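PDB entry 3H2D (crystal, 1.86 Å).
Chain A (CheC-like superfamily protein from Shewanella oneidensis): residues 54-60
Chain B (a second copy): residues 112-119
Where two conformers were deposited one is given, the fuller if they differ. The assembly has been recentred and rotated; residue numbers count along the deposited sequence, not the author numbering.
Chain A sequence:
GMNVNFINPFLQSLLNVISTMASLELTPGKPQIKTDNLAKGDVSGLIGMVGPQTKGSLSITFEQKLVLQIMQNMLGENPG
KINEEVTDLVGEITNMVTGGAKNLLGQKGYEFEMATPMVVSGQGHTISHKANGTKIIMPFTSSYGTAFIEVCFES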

# COMPACT_ATOMS: atom_id res chain seq x y z
N THR A 54 -16.75 -0.58 9.19
CA THR A 54 -16.02 -0.96 8.02
C THR A 54 -14.55 -0.53 7.98
O THR A 54 -14.06 0.35 8.72
CB THR A 54 -16.74 -0.55 6.71
OG1 THR A 54 -16.20 -1.32 5.64
CG2 THR A 54 -16.58 0.90 6.41
N LYS A 55 -13.83 -1.22 7.12
CA LYS A 55 -12.45 -0.88 6.85
C LYS A 55 -12.14 -1.24 5.44
O LYS A 55 -12.84 -2.03 4.85
CB LYS A 55 -11.52 -1.58 7.83
CG LYS A 55 -11.66 -3.05 7.93
CD LYS A 55 -10.70 -3.64 9.05
CE LYS A 55 -10.88 -3.02 10.42
NZ LYS A 55 -9.85 -3.45 11.40
N GLY A 56 -11.11 -0.64 4.90
CA GLY A 56 -10.78 -0.86 3.55
C GLY A 56 -9.55 -0.14 3.08
O GLY A 56 -8.69 0.31 3.85
N SER A 57 -9.47 -0.07 1.75
CA SER A 57 -8.25 0.31 1.08
C SER A 57 -8.50 0.95 -0.29
O SER A 57 -9.51 0.68 -0.96
CB SER A 57 -7.38 -0.92 0.91
OG SER A 57 -8.06 -1.94 0.21
N LEU A 58 -7.55 1.79 -0.67
CA LEU A 58 -7.60 2.48 -1.96
C LEU A 58 -6.20 2.55 -2.55
O LEU A 58 -5.22 2.71 -1.83
CB LEU A 58 -8.18 3.89 -1.76
CG LEU A 58 -8.24 4.78 -3.01
CD1 LEU A 58 -9.44 5.74 -2.86
CD2 LEU A 58 -6.91 5.58 -3.19
N SER A 59 -6.12 2.39 -3.87
CA SER A 59 -4.90 2.59 -4.61
C SER A 59 -5.21 3.30 -5.93
O SER A 59 -6.30 3.13 -6.52
CB SER A 59 -4.18 1.26 -4.86
OG SER A 59 -4.95 0.39 -5.68
N ILE A 60 -4.25 4.10 -6.37
CA ILE A 60 -4.27 4.76 -7.68
C ILE A 60 -2.94 4.44 -8.34
O ILE A 60 -1.89 4.73 -7.77
CB ILE A 60 -4.40 6.26 -7.60
CG1 ILE A 60 -5.55 6.68 -6.69
CG2 ILE A 60 -4.56 6.86 -9.05
CD1 ILE A 60 -5.60 8.17 -6.30
N PHE B 112 -4.42 1.44 18.16
CA PHE B 112 -4.73 1.67 16.74
C PHE B 112 -5.55 0.52 16.23
O PHE B 112 -5.60 -0.58 16.83
CB PHE B 112 -3.48 1.86 15.85
CG PHE B 112 -2.65 0.63 15.68
CD1 PHE B 112 -2.89 -0.27 14.66
CD2 PHE B 112 -1.58 0.40 16.53
CE1 PHE B 112 -2.09 -1.42 14.51
CE2 PHE B 112 -0.81 -0.70 16.41
CZ PHE B 112 -1.03 -1.62 15.41
N GLU B 113 -6.23 0.80 15.11
CA GLU B 113 -6.99 -0.18 14.34
C GLU B 113 -6.30 -0.27 12.97
O GLU B 113 -5.83 0.74 12.43
CB GLU B 113 -8.43 0.30 14.12
CG GLU B 113 -9.31 0.41 15.34
CD GLU B 113 -9.37 -0.87 16.12
OE1 GLU B 113 -9.32 -1.95 15.49
OE2 GLU B 113 -9.44 -0.80 17.37
N MSE B 114 -6.20 -1.48 12.45
CA MSE B 114 -5.68 -1.72 11.11
C MSE B 114 -6.78 -1.61 10.06
O MSE B 114 -7.95 -1.89 10.33
CB MSE B 114 -5.05 -3.11 11.02
CG MSE B 114 -5.98 -4.29 10.96
SE MSE B 114 -4.88 -5.96 10.97
CE MSE B 114 -4.50 -5.81 12.79
N ALA B 115 -6.37 -1.22 8.86
CA ALA B 115 -7.24 -1.23 7.70
C ALA B 115 -7.06 -2.64 7.13
O ALA B 115 -6.97 -3.59 7.89
CB ALA B 115 -6.82 -0.14 6.72
N THR B 116 -7.04 -2.79 5.81
CA THR B 116 -6.99 -4.09 5.19
C THR B 116 -5.75 -4.19 4.26
O THR B 116 -5.31 -3.20 3.71
CB THR B 116 -8.25 -4.37 4.41
OG1 THR B 116 -8.45 -3.33 3.46
CG2 THR B 116 -9.45 -4.46 5.33
N PRO B 117 -5.20 -5.41 4.08
CA PRO B 117 -3.95 -5.49 3.36
C PRO B 117 -4.09 -5.22 1.87
O PRO B 117 -5.09 -5.52 1.27
CB PRO B 117 -3.53 -6.95 3.53
CG PRO B 117 -4.29 -7.43 4.69
CD PRO B 117 -5.61 -6.73 4.58
N MSE B 118 -3.08 -4.56 1.32
CA MSE B 118 -2.91 -4.50 -0.11
C MSE B 118 -1.57 -5.12 -0.38
O MSE B 118 -0.61 -4.88 0.35
CB MSE B 118 -2.91 -3.07 -0.62
CG MSE B 118 -4.28 -2.50 -0.71
SE MSE B 118 -4.16 -0.59 -0.96
CE MSE B 118 -3.88 -0.04 0.88
N VAL B 119 -1.53 -5.96 -1.40
CA VAL B 119 -0.31 -6.65 -1.79
C VAL B 119 0.16 -6.21 -3.18
O VAL B 119 -0.59 -6.27 -4.15
CB VAL B 119 -0.47 -8.20 -1.74
CG1 VAL B 119 0.85 -8.93 -2.05
CG2 VAL B 119 -1.02 -8.57 -0.34
O HOH W 1 -7.59 -4.39 1.01

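Contact between a strand of one CheC-like protein chain (Thr A54 to Ile A60) and a segment of the second copy (Phe B112 to Val B119). The touching parts run 35° apart end to end, and the CA atoms come nearest at Lys A55 and Ala B115, 5.3 Å, and at Gly A56 and Thr B116, 5.2 Å. No backbone-to-backbone hydrogen bond joins the two stretches; the contact is made by side chains, by backbone atoms of Gly A56 and Leu A58, by one lysine-to-carbonyl hydrogen bond and by a water, and it buries 396 Å² summed over both sides.

Thr A54 takes no part, its side chain out of reach of the chain B stretch. Lys A55, which loses more surface to the other stretch than any other residue here, points its CA-to-CB bond toward the chain B stretch. Its chain, p at chi1 and chi3 and t at chi2 and chi4, carries the ammonium group to the backbone of Met B114, where NZ of Lys A55 donates a hydrogen bond of 2.7 Å to O of Met B114. This is the only direct hydrogen bond across the stretches. Glu B113 adds an opposite charge nearby, but NZ of Lys A55 and OE1 of Glu B113 are 4.4 Å apart, beyond a salt bridge; the interaction is at most a longer-range attraction. The aliphatic part of the lysine packs as it passes: CG of Lys A55 lies 3.7 Å from CG2 of Thr B116, and CD of Lys A55 lies 3.9 Å from O of Ala B115.

Gly A56 offers backbone alone. Its CA approaches OG1 of Thr B116 to 3.4 Å, and its O lies 3.5 Å from CB of Ala B115, a van der Waals contact with a methyl group that cannot serve as a conventional donor.

The CA-to-CB bond of Ser A57 again points toward the chain B stretch. Its OG is 3.6 Å from OG1 of Thr B116, too far for a direct hydrogen bond, and water 1 joins the two hydroxyls instead, its O 2.6 Å from OG of Ser A57 and 2.8 Å from OG1 of Thr B116. The same water donates a hydrogen bond to O of Pro B117, with its oxygen 2.8 Å from that carbonyl oxygen, so one molecule ties Ser A57 to two consecutive residues of chain B. On its carbon side, CB of Ser A57 meets the terminal methyl CE of Met B118 at 3.6 Å.

Met B118, a selenomethionine deposited in two conformers, one of them given here, reaches across to the strand, with CE near Ser A57 and SE near Leu A58 and Ser A59. The CA-to-CB bond of Leu A58 points away; its contact is through the backbone, O of Leu A58 lying 3.6 Å from SE of Met B118. The CA-to-CB bond of Ser A59 points toward the chain B stretch, yet CB of Ser A59 is 4.3 Å from SE of Met B118, a looser approach, and its OG is hydrogen-bonded elsewhere in the structure. At Ile A60 the side chain is out of reach of this stretch.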